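Local atomic coordinates of viral protein F93 (Sulfolobus turreted icosahedral virus, PDB entry 2CO5), a protein that probably binds DNA as a winged-helix dimer, and may thereby regulate transcription during viral infection of its archaeal host. Residues M7-N10 against Y11-L15; K28-R31 against S32-K36; P49-D52 against S53-D57; E63-D67 against G68-F72. One frame throughout, in Å; residues are numbered along the deposited sequence.

Contact 1: M7-N10 against Y11-L15; sequences MRIN and YYIIL
Arg8 slants across the CD2-CE2 part of the Tyr11 ring at the start of helix 9-20, the first helix of the winged-helix fold. Its CD comes 3.8 Å from Tyr11 CE2. A bend at chi3 (66°) then brings the guanidinium up beside the ring, with NH1 3.7 Å from the same CE2 and the two planes perpendicular. Arg8 is also the N-cap residue: its carbonyl takes the N-H of Tyr12 in a nearly straight bond of 3.2 Å between Tyr12 N and Arg8 O, while Tyr11 N adds a weak, bent one. Regular helical bonds follow from Ile13 to Ile9 and from Ile14 to Asn10. Asn10 and Ile13 leave the helix in the same direction, ND2 of the former 4.1 Å from CD1 of the latter. Leu50 and Leu54 of helix 44-56 also pack on Tyr11, and Tyr6 meets its ring edge-to-face. Tyr12 points away from this turn toward helix 75-92, its OH hydrogen-bonded to His85, and the second subunit packs Ile91 on Tyr12 and Ile13, so this turn belongs to the dimer interface as well as to the core. Within the turn, the apolar touch is Ile9 CG1 on Ile13 CD1, 4.1 Å apart.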
loop_
_atom_site.group_PDB
_atom_site.type_symbol
_atom_site.label_atom_id
_atom_site.label_comp_id
_atom_site.label_asym_id
_atom_site.label_seq_id
_atom_site.Cartn_x
_atom_site.Cartn_y
_atom_site.Cartn_z
ATOM N N MET B 7 -4.685 -4.249 0.233
ATOM C CA MET B 7 -3.286 -3.825 0.174
ATOM C C MET B 7 -3.216 -2.350 -0.190
ATOM O O MET B 7 -2.723 -1.959 -1.243
ATOM C CB MET B 7 -2.478 -4.709 -0.779
ATOM C CG MET B 7 -2.449 -6.154 -0.294
ATOM S SD MET B 7 -1.515 -7.307 -1.299
ATOM C CE MET B 7 -1.673 -8.797 -0.311
ATOM N N ARG B 8 -3.753 -1.550 0.718
ATOM C CA ARG B 8 -3.751 -0.100 0.646
ATOM C C ARG B 8 -3.391 0.379 2.044
ATOM O O ARG B 8 -3.824 -0.216 3.036
ATOM C CB ARG B 8 -5.134 0.414 0.248
ATOM C CG ARG B 8 -5.588 -0.070 -1.121
ATOM C CD ARG B 8 -7.058 0.230 -1.354
ATOM N NE ARG B 8 -7.343 1.664 -1.422
ATOM C CZ ARG B 8 -8.567 2.193 -1.473
ATOM N NH1 ARG B 8 -9.644 1.417 -1.469
ATOM N NH2 ARG B 8 -8.718 3.510 -1.527
ATOM N N ILE B 9 -2.603 1.443 2.122
ATOM C CA ILE B 9 -2.048 1.903 3.380
ATOM C C ILE B 9 -3.150 2.283 4.386
ATOM O O ILE B 9 -3.007 2.045 5.576
ATOM C CB ILE B 9 -1.037 3.061 3.154
ATOM C CG1 ILE B 9 0.007 3.083 4.274
ATOM C CG2 ILE B 9 -1.745 4.412 3.000
ATOM C CD1 ILE B 9 0.900 1.857 4.282
ATOM N N ASN B 10 -4.259 2.832 3.895
ATOM C CA ASN B 10 -5.326 3.281 4.780
ATOM C C ASN B 10 -6.054 2.118 5.451
ATOM O O ASN B 10 -6.477 2.237 6.603
ATOM C CB ASN B 10 -6.301 4.190 4.030
ATOM C CG ASN B 10 -5.777 5.611 3.877
ATOM O OD1 ASN B 10 -6.369 6.435 3.172
ATOM N ND2 ASN B 10 -4.682 5.912 4.554
ATOM N N TYR B 11 -6.180 0.994 4.741
ATOM C CA TYR B 11 -6.727 -0.223 5.338
ATOM C C TYR B 11 -5.779 -0.763 6.400
ATOM O O TYR B 11 -6.213 -1.128 7.481
ATOM C CB TYR B 11 -6.989 -1.307 4.286
ATOM C CG TYR B 11 -8.258 -1.124 3.474
ATOM C CD1 TYR B 11 -9.490 -0.933 4.096
ATOM C CD2 TYR B 11 -8.233 -1.180 2.092
ATOM C CE1 TYR B 11 -10.657 -0.792 3.356
ATOM C CE2 TYR B 11 -9.400 -1.049 1.337
ATOM C CZ TYR B 11 -10.601 -0.858 1.975
ATOM O OH TYR B 11 -11.750 -0.704 1.243
ATOM N N TYR B 12 -4.486 -0.812 6.086
ATOM C CA TYR B 12 -3.487 -1.267 7.051
ATOM C C TYR B 12 -3.527 -0.398 8.298
ATOM O O TYR B 12 -3.550 -0.899 9.414
ATOM C CB TYR B 12 -2.080 -1.241 6.448
ATOM C CG TYR B 12 -1.008 -1.567 7.464
ATOM C CD1 TYR B 12 -0.776 -2.884 7.857
ATOM C CD2 TYR B 12 -0.247 -0.557 8.057
ATOM C CE1 TYR B 12 0.192 -3.192 8.801
ATOM C CE2 TYR B 12 0.718 -0.852 9.005
ATOM C CZ TYR B 12 0.931 -2.178 9.375
ATOM O OH TYR B 12 1.888 -2.491 10.304
ATOM N N ILE B 13 -3.551 0.910 8.097
ATOM C CA ILE B 13 -3.585 1.850 9.200
ATOM C C ILE B 13 -4.815 1.662 10.094
ATOM O O ILE B 13 -4.693 1.666 11.318
ATOM C CB ILE B 13 -3.513 3.295 8.682
ATOM C CG1 ILE B 13 -2.091 3.602 8.221
ATOM C CG2 ILE B 13 -3.941 4.261 9.756
ATOM C CD1 ILE B 13 -1.978 4.841 7.384
ATOM N N ILE B 14 -5.991 1.486 9.491
ATOM C CA ILE B 14 -7.216 1.243 10.254
ATOM C C ILE B 14 -7.092 -0.022 11.109
ATOM O O ILE B 14 -7.374 0.006 12.308
ATOM C CB ILE B 14 -8.457 1.114 9.338
ATOM C CG1 ILE B 14 -8.831 2.485 8.747
ATOM C CG2 ILE B 14 -9.628 0.534 10.118
ATOM C CD1 ILE B 14 -9.881 2.429 7.653
ATOM N N LEU B 15 -6.674 -1.121 10.486
ATOM C CA LEU B 15 -6.498 -2.401 11.194
ATOM C C LEU B 15 -5.433 -2.329 12.290
ATOM O O LEU B 15 -5.571 -2.954 13.342
ATOM C CB LEU B 15 -6.146 -3.522 10.202
ATOM C CG LEU B 15 -7.305 -4.348 9.627
ATOM C CD1 LEU B 15 -8.566 -3.532 9.509
ATOM C CD2 LEU B 15 -6.932 -4.983 8.286
#

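Contact 2: K28-R31 against S32-K36; sequences KRLR and SEILK
Leu30 and Ile34, one turn apart on the first turns of helix 30-38, make the apolar part of this contact. Followed by helix 44-56, this helix is consistent with the first of the helix-turn-helix in the winged-helix domain. Leu30 CD1 rests 3.9 Å from Ile34 CD1, and that same methyl of Ile34 is equally near Leu30 CG, so it sits against the branch point of the leucine. Ile34 keeps CG1 beside its backbone N (chi1 -71°), which turns CG1 and CD1 back along the helix toward Leu30.

The backbone bonds are regular: Glu33 N to Arg29 O at 2.9 Å, then Ile34 N to Leu30 O and Leu35 N to Arg31 O. Just before these, a water donates to Lys28 O at 2.6 Å and accepts from Ser32 N at 2.9 Å; it thus bridges a carbonyl and an N-H four residues apart.

Among the charged groups, Glu33 folds at chi2 (-69°), and its OE2 makes a long salt bridge to Lys36 NZ at 3.9 Å, while OE1 is hydrogen-bonded to Asn21. Arg31 extends away from the turn to a salt bridge with Asp44, at the start of the following helix. Leu30 and Ile34 face inward, both packing on Val17 of helix 9-20; Leu30 also meets Ile51 of helix 44-56 and Leu25 of strand 24-26, and Ile34 meets Leu47.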
loop_
_atom_site.group_PDB
_atom_site.type_symbol
_atom_site.label_atom_id
_atom_site.label_comp_id
_atom_site.label_asym_id
_atom_site.label_seq_id
_atom_site.Cartn_x
_atom_site.Cartn_y
_atom_site.Cartn_z
ATOM N N LYS B 28 -16.055 6.709 17.122
ATOM C CA LYS B 28 -15.839 8.164 17.157
ATOM C C LYS B 28 -14.392 8.582 17.451
ATOM O O LYS B 28 -14.046 9.759 17.327
ATOM C CB LYS B 28 -16.786 8.827 18.166
ATOM C CG LYS B 28 -16.583 8.427 19.634
ATOM C CD LYS B 28 -17.713 8.966 20.501
ATOM C CE LYS B 28 -17.550 8.582 21.963
ATOM N NZ LYS B 28 -18.490 9.339 22.851
ATOM N N ARG B 29 -13.555 7.626 17.842
ATOM C CA ARG B 29 -12.172 7.913 18.187
ATOM C C ARG B 29 -11.178 7.487 17.110
ATOM O O ARG B 29 -10.012 7.856 17.181
ATOM C CB ARG B 29 -11.834 7.268 19.533
ATOM C CG ARG B 29 -12.426 8.059 20.691
ATOM C CD ARG B 29 -12.572 7.272 21.966
ATOM N NE ARG B 29 -13.365 8.038 22.933
ATOM C CZ ARG B 29 -13.571 7.699 24.204
ATOM N NH1 ARG B 29 -13.048 6.587 24.710
ATOM N NH2 ARG B 29 -14.312 8.485 24.977
ATOM N N LEU B 30 -11.641 6.742 16.109
ATOM C CA LEU B 30 -10.744 6.180 15.100
ATOM C C LEU B 30 -9.960 7.257 14.364
ATOM O O LEU B 30 -8.753 7.139 14.207
ATOM C CB LEU B 30 -11.525 5.323 14.093
ATOM C CG LEU B 30 -10.717 4.694 12.955
ATOM C CD1 LEU B 30 -9.553 3.859 13.490
ATOM C CD2 LEU B 30 -11.630 3.859 12.069
ATOM N N ARG B 31 -10.645 8.306 13.917
ATOM C CA ARG B 31 -9.998 9.350 13.119
ATOM C C ARG B 31 -8.884 10.031 13.918
ATOM O O ARG B 31 -7.770 10.199 13.421
ATOM C CB ARG B 31 -11.022 10.388 12.630
ATOM C CG ARG B 31 -10.450 11.353 11.595
ATOM C CD ARG B 31 -11.467 12.377 11.086
ATOM N NE ARG B 31 -10.787 13.431 10.328
ATOM C CZ ARG B 31 -11.382 14.477 9.757
ATOM N NH1 ARG B 31 -12.699 14.644 9.825
ATOM N NH2 ARG B 31 -10.651 15.366 9.106
ATOM N N SER B 32 -9.202 10.412 15.155
ATOM C CA SER B 32 -8.233 11.021 16.066
ATOM C C SER B 32 -7.044 10.107 16.338
ATOM O O SER B 32 -5.904 10.553 16.324
ATOM C CB SER B 32 -8.903 11.361 17.398
ATOM O OG SER B 32 -9.918 12.323 17.212
ATOM N N GLU B 33 -7.327 8.833 16.605
ATOM C CA GLU B 33 -6.294 7.836 16.874
ATOM C C GLU B 33 -5.300 7.741 15.727
ATOM O O GLU B 33 -4.093 7.740 15.939
ATOM C CB GLU B 33 -6.927 6.459 17.101
ATOM C CG GLU B 33 -7.443 6.230 18.499
ATOM C CD GLU B 33 -6.321 6.133 19.517
ATOM O OE1 GLU B 33 -5.475 5.219 19.397
ATOM O OE2 GLU B 33 -6.295 6.975 20.437
ATOM N N ILE B 34 -5.824 7.644 14.512
ATOM C CA ILE B 34 -5.004 7.604 13.305
ATOM C C ILE B 34 -4.137 8.854 13.189
ATOM O O ILE B 34 -2.944 8.764 12.883
ATOM C CB ILE B 34 -5.881 7.478 12.046
ATOM C CG1 ILE B 34 -6.499 6.082 11.967
ATOM C CG2 ILE B 34 -5.069 7.754 10.789
ATOM C CD1 ILE B 34 -7.608 5.977 10.925
ATOM N N LEU B 35 -4.738 10.018 13.428
ATOM C CA LEU B 35 -3.997 11.274 13.365
ATOM C C LEU B 35 -2.863 11.324 14.392
ATOM O O LEU B 35 -1.740 11.717 14.064
ATOM C CB LEU B 35 -4.922 12.481 13.561
ATOM C CG LEU B 35 -4.243 13.855 13.458
ATOM C CD1 LEU B 35 -3.501 14.014 12.117
ATOM C CD2 LEU B 35 -5.260 14.961 13.660
ATOM N N LYS B 36 -3.150 10.932 15.628
ATOM C CA LYS B 36 -2.152 11.049 16.680
ATOM C C LYS B 36 -1.085 9.957 16.602
ATOM O O LYS B 36 0.078 10.215 16.893
ATOM C CB LYS B 36 -2.793 11.144 18.074
ATOM C CG LYS B 36 -3.307 9.865 18.707
ATOM C CD LYS B 36 -3.126 9.948 20.226
ATOM C CE LYS B 36 -3.893 8.864 20.957
ATOM N NZ LYS B 36 -3.447 8.720 22.367
HETATM O O HOH W 1 -12.040 10.544 15.944
#

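Contact 3: P49-D52 against S53-D57; sequences PLID and SLIDD
Asp52 O receives the N-H of Asp56 at 2.8 Å, the shortest of four successive backbone bonds in the last turns of helix 44-56. By its place in a winged-helix fold, this would be the recognition helix. Ile55 N bonds Ile51 O in the same way. Asp56 keeps CG beside its backbone N (chi1 -60°), which brings CG to 3.2 Å from Asp52 O; its OD2 is 3.3 Å from that oxygen, an approach of two acceptors and not a bond. The two carboxylates stay apart, Asp52 OD1 being 5.9 Å from Asp56 OD2, and their like charges would be expected to repel mildly. One turn earlier, Ser53 N bonds Pro49 O at 3.1 Å. Ser53 OG, 3.3 Å from Pro49 O, adds at most a weak second bond, since its proton has another possible acceptor.

The apolar face is carried by Ile51 and Ile55, which leave the helix in the same direction. Ile51 CG2, anti to its own N, meets Ile55 CD1 at 3.7 Å. Both isoleucines pack on Leu71 of strand 70-73, and Ile55 reaches Leu60 of strand 60-63 too. Leu50 turns to helix 9-20, and Leu54 touches both Tyr11 of that helix and Leu60, so the helix is held between helix 9-20 and the sheet.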
loop_
_atom_site.group_PDB
_atom_site.type_symbol
_atom_site.label_atom_id
_atom_site.label_comp_id
_atom_site.label_asym_id
_atom_site.label_seq_id
_atom_site.Cartn_x
_atom_site.Cartn_y
_atom_site.Cartn_z
ATOM N N PRO B 49 -16.561 5.257 4.714
ATOM C CA PRO B 49 -16.748 4.237 3.678
ATOM C C PRO B 49 -15.770 3.069 3.747
ATOM O O PRO B 49 -16.180 1.933 3.499
ATOM C CB PRO B 49 -16.567 5.028 2.374
ATOM C CG PRO B 49 -17.007 6.374 2.725
ATOM C CD PRO B 49 -16.443 6.594 4.116
ATOM N N LEU B 50 -14.497 3.340 4.064
ATOM C CA LEU B 50 -13.512 2.264 4.271
ATOM C C LEU B 50 -13.929 1.377 5.436
ATOM O O LEU B 50 -13.868 0.155 5.349
ATOM C CB LEU B 50 -12.105 2.826 4.536
ATOM C CG LEU B 50 -11.407 3.586 3.401
ATOM C CD1 LEU B 50 -10.053 4.123 3.879
ATOM C CD2 LEU B 50 -11.239 2.728 2.149
ATOM N N ILE B 51 -14.351 2.011 6.529
ATOM C CA ILE B 51 -14.871 1.302 7.686
ATOM C C ILE B 51 -16.074 0.435 7.306
ATOM O O ILE B 51 -16.143 -0.728 7.699
ATOM C CB ILE B 51 -15.283 2.279 8.821
ATOM C CG1 ILE B 51 -14.056 2.989 9.395
ATOM C CG2 ILE B 51 -16.004 1.532 9.942
ATOM C CD1 ILE B 51 -14.400 4.146 10.300
ATOM N N ASP B 52 -17.007 0.999 6.537
ATOM C CA ASP B 52 -18.215 0.270 6.135
ATOM C C ASP B 52 -17.858 -0.994 5.379
ATOM O O ASP B 52 -18.409 -2.058 5.644
ATOM C CB ASP B 52 -19.131 1.138 5.268
ATOM C CG ASP B 52 -19.868 2.205 6.063
ATOM O OD1 ASP B 52 -19.868 2.148 7.314
ATOM O OD2 ASP B 52 -20.457 3.107 5.428
ATOM N N SER B 53 -16.931 -0.873 4.436
ATOM C CA SER B 53 -16.500 -2.021 3.638
ATOM C C SER B 53 -15.953 -3.117 4.544
ATOM O O SER B 53 -16.315 -4.281 4.394
ATOM C CB SER B 53 -15.458 -1.596 2.592
ATOM O OG SER B 53 -16.059 -0.785 1.588
ATOM N N LEU B 54 -15.102 -2.733 5.497
ATOM C CA LEU B 54 -14.521 -3.674 6.468
ATOM C C LEU B 54 -15.587 -4.361 7.319
ATOM O O LEU B 54 -15.505 -5.559 7.568
ATOM C CB LEU B 54 -13.517 -2.958 7.392
ATOM C CG LEU B 54 -12.040 -2.847 6.975
ATOM C CD1 LEU B 54 -11.801 -3.119 5.509
ATOM C CD2 LEU B 54 -11.489 -1.484 7.366
ATOM N N ILE B 55 -16.574 -3.586 7.766
ATOM C CA ILE B 55 -17.682 -4.103 8.571
ATOM C C ILE B 55 -18.564 -5.057 7.776
ATOM O O ILE B 55 -18.940 -6.122 8.272
ATOM C CB ILE B 55 -18.557 -2.954 9.131
ATOM C CG1 ILE B 55 -17.802 -2.213 10.240
ATOM C CG2 ILE B 55 -19.892 -3.496 9.652
ATOM C CD1 ILE B 55 -18.517 -0.992 10.776
ATOM N N ASP B 56 -18.906 -4.674 6.548
ATOM C CA ASP B 56 -19.787 -5.501 5.724
ATOM C C ASP B 56 -19.064 -6.772 5.246
ATOM O O ASP B 56 -19.716 -7.767 4.946
ATOM C CB ASP B 56 -20.344 -4.715 4.522
ATOM C CG ASP B 56 -21.160 -3.496 4.925
ATOM O OD1 ASP B 56 -21.674 -3.456 6.059
ATOM O OD2 ASP B 56 -21.288 -2.569 4.091
ATOM N N ASP B 57 -17.727 -6.734 5.186
ATOM C CA ASP B 57 -16.901 -7.907 4.842
ATOM C C ASP B 57 -16.423 -8.709 6.069
ATOM O O ASP B 57 -15.579 -9.601 5.943
ATOM C CB ASP B 57 -15.676 -7.467 4.028
ATOM C CG ASP B 57 -14.946 -8.636 3.367
ATOM O OD1 ASP B 57 -15.615 -9.550 2.846
ATOM O OD2 ASP B 57 -13.698 -8.636 3.357
#

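Contact 4: E63-D67 against G68-F72; sequences EEAPD and GKVLF
This is a beta hairpin, the wing of the winged-helix fold, in which the chain leaves strand 60-63, turns and comes back as strand 70-73. The two arms are antiparallel and joined at Glu63 and Val70, a hydrogen-bonded pair. Glu63 N gives its hydrogen to Val70 O at 3.0 Å, and Val70 N returns one to Glu63 O at 2.9 Å and an almost straight 174°. Beyond this pair the arms open into the loop, where Gly68 N makes a weak bond to Pro66 O and the chain turns through Pro66, Asp67 and Gly68, the glycine with a positive phi.

Side chains add contacts on both faces of the hairpin. On the face of Glu63 and Val70, Ala65 CB approaches Val70 CG2 at 4.2 Å. On the opposite face Glu64 takes a bend at chi2 (65°) that brings its carboxylate across the extended chain of Lys69, with Glu64 OE2 3.6 Å from Lys69 CG and OE1 3.7 Å from Lys69 CE. The charged ends stop short of a salt bridge, with Glu64 OE1 4.7 Å from Lys69 NZ, although the opposite charges would still attract.

Strand 24-26 borders strand 70-73 on its other edge, with backbone bonds from Leu71 to Leu25, while Phe72 makes a cation-pi contact with Arg61. Glu63 meets that phenylalanine too. It crosses the ring obliquely, Glu63 CB 3.8 Å from Phe72 CE1, with the carboxylate and ring planes 28° apart.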
loop_
_atom_site.group_PDB
_atom_site.type_symbol
_atom_site.label_atom_id
_atom_site.label_comp_id
_atom_site.label_asym_id
_atom_site.label_seq_id
_atom_site.Cartn_x
_atom_site.Cartn_y
_atom_site.Cartn_z
ATOM N N GLU B 63 -20.825 -2.946 17.172
ATOM C CA GLU B 63 -21.924 -3.074 18.127
ATOM C C GLU B 63 -22.400 -1.697 18.554
ATOM O O GLU B 63 -21.597 -0.815 18.875
ATOM C CB GLU B 63 -21.515 -3.884 19.363
ATOM C CG GLU B 63 -21.477 -5.392 19.143
ATOM C CD GLU B 63 -21.477 -6.185 20.445
ATOM O OE1 GLU B 63 -22.339 -5.922 21.315
ATOM O OE2 GLU B 63 -20.623 -7.082 20.595
ATOM N N GLU B 64 -23.716 -1.526 18.557
ATOM C CA GLU B 64 -24.334 -0.296 19.009
ATOM C C GLU B 64 -24.258 -0.224 20.533
ATOM O O GLU B 64 -24.750 -1.123 21.222
ATOM C CB GLU B 64 -25.795 -0.251 18.548
ATOM C CG GLU B 64 -26.465 1.099 18.730
ATOM C CD GLU B 64 -25.830 2.170 17.869
ATOM O OE1 GLU B 64 -25.898 2.044 16.630
ATOM O OE2 GLU B 64 -25.261 3.130 18.432
ATOM N N ALA B 65 -23.634 0.832 21.052
ATOM C CA ALA B 65 -23.583 1.073 22.499
ATOM C C ALA B 65 -24.088 2.482 22.823
ATOM O O ALA B 65 -24.047 3.361 21.960
ATOM C CB ALA B 65 -22.175 0.878 23.020
ATOM N N PRO B 66 -24.564 2.702 24.070
ATOM C CA PRO B 66 -25.144 3.992 24.482
ATOM C C PRO B 66 -24.250 5.209 24.237
ATOM O O PRO B 66 -24.735 6.238 23.761
ATOM C CB PRO B 66 -25.383 3.803 25.984
ATOM C CG PRO B 66 -25.528 2.347 26.161
ATOM C CD PRO B 66 -24.593 1.726 25.175
ATOM N N ASP B 67 -22.965 5.090 24.567
ATOM C CA ASP B 67 -21.991 6.155 24.296
ATOM C C ASP B 67 -21.193 5.823 23.033
ATOM O O ASP B 67 -19.993 5.537 23.083
ATOM C CB ASP B 67 -21.074 6.428 25.506
ATOM C CG ASP B 67 -20.771 5.180 26.323
ATOM O OD1 ASP B 67 -21.611 4.808 27.180
ATOM O OD2 ASP B 67 -19.689 4.586 26.124
ATOM N N GLY B 68 -21.891 5.856 21.899
ATOM C CA GLY B 68 -21.277 5.659 20.587
ATOM C C GLY B 68 -21.158 4.206 20.161
ATOM O O GLY B 68 -21.190 3.294 20.991
ATOM N N LYS B 69 -21.006 3.999 18.854
ATOM C CA LYS B 69 -20.803 2.665 18.298
ATOM C C LYS B 69 -19.386 2.187 18.629
ATOM O O LYS B 69 -18.460 2.993 18.728
ATOM C CB LYS B 69 -21.015 2.671 16.780
ATOM C CG LYS B 69 -22.356 3.256 16.330
ATOM C CD LYS B 69 -22.526 3.176 14.822
ATOM C CE LYS B 69 -23.693 4.031 14.349
ATOM N NZ LYS B 69 -23.895 3.952 12.873
ATOM N N VAL B 70 -19.232 0.881 18.825
ATOM C CA VAL B 70 -17.931 0.286 19.111
ATOM C C VAL B 70 -17.510 -0.614 17.963
ATOM O O VAL B 70 -18.291 -1.450 17.498
ATOM C CB VAL B 70 -17.937 -0.551 20.407
ATOM C CG1 VAL B 70 -16.578 -1.224 20.599
ATOM C CG2 VAL B 70 -18.287 0.317 21.612
ATOM N N LEU B 71 -16.272 -0.427 17.506
ATOM C CA LEU B 71 -15.676 -1.291 16.494
ATOM C C LEU B 71 -14.911 -2.426 17.172
ATOM O O LEU B 71 -14.264 -2.229 18.199
ATOM C CB LEU B 71 -14.742 -0.497 15.570
ATOM C CG LEU B 71 -15.398 0.545 14.661
ATOM C CD1 LEU B 71 -14.338 1.312 13.866
ATOM C CD2 LEU B 71 -16.424 -0.117 13.721
ATOM N N PHE B 72 -15.016 -3.615 16.587
ATOM C CA PHE B 72 -14.274 -4.786 17.020
ATOM C C PHE B 72 -13.559 -5.387 15.820
ATOM O O PHE B 72 -14.121 -5.438 14.723
ATOM C CB PHE B 72 -15.214 -5.838 17.593
ATOM C CG PHE B 72 -15.917 -5.412 18.851
ATOM C CD1 PHE B 72 -17.124 -4.727 18.788
ATOM C CD2 PHE B 72 -15.382 -5.709 20.095
ATOM C CE1 PHE B 72 -17.778 -4.330 19.941
ATOM C CE2 PHE B 72 -16.039 -5.324 21.260
ATOM C CZ PHE B 72 -17.239 -4.625 21.173
#

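Overall arrangement
Contact 1 is the buried one, close to the centre of the chain and to the dimer interface; contacts 2 and 3 are partly buried, and contact 4 lies at the surface. Contacts 1 to 3 each lie within one helix and rest on backbone bonds between residues four apart plus an apolar pair, whereas contact 4 joins two strands by a backbone pair with polar side chains over it. The helical contacts share one hydrophobic core: Ile13 CG2 meets Ile34 CG2 at 3.8 Å, and Leu30 CD2 meets Ile51 CD1 at 3.3 Å. Contact 4 joins through Leu71, whose CD2 reaches Ile55 CD1 at 3.7 Å. Charged groups collect on the outer faces of contacts 2 and 3.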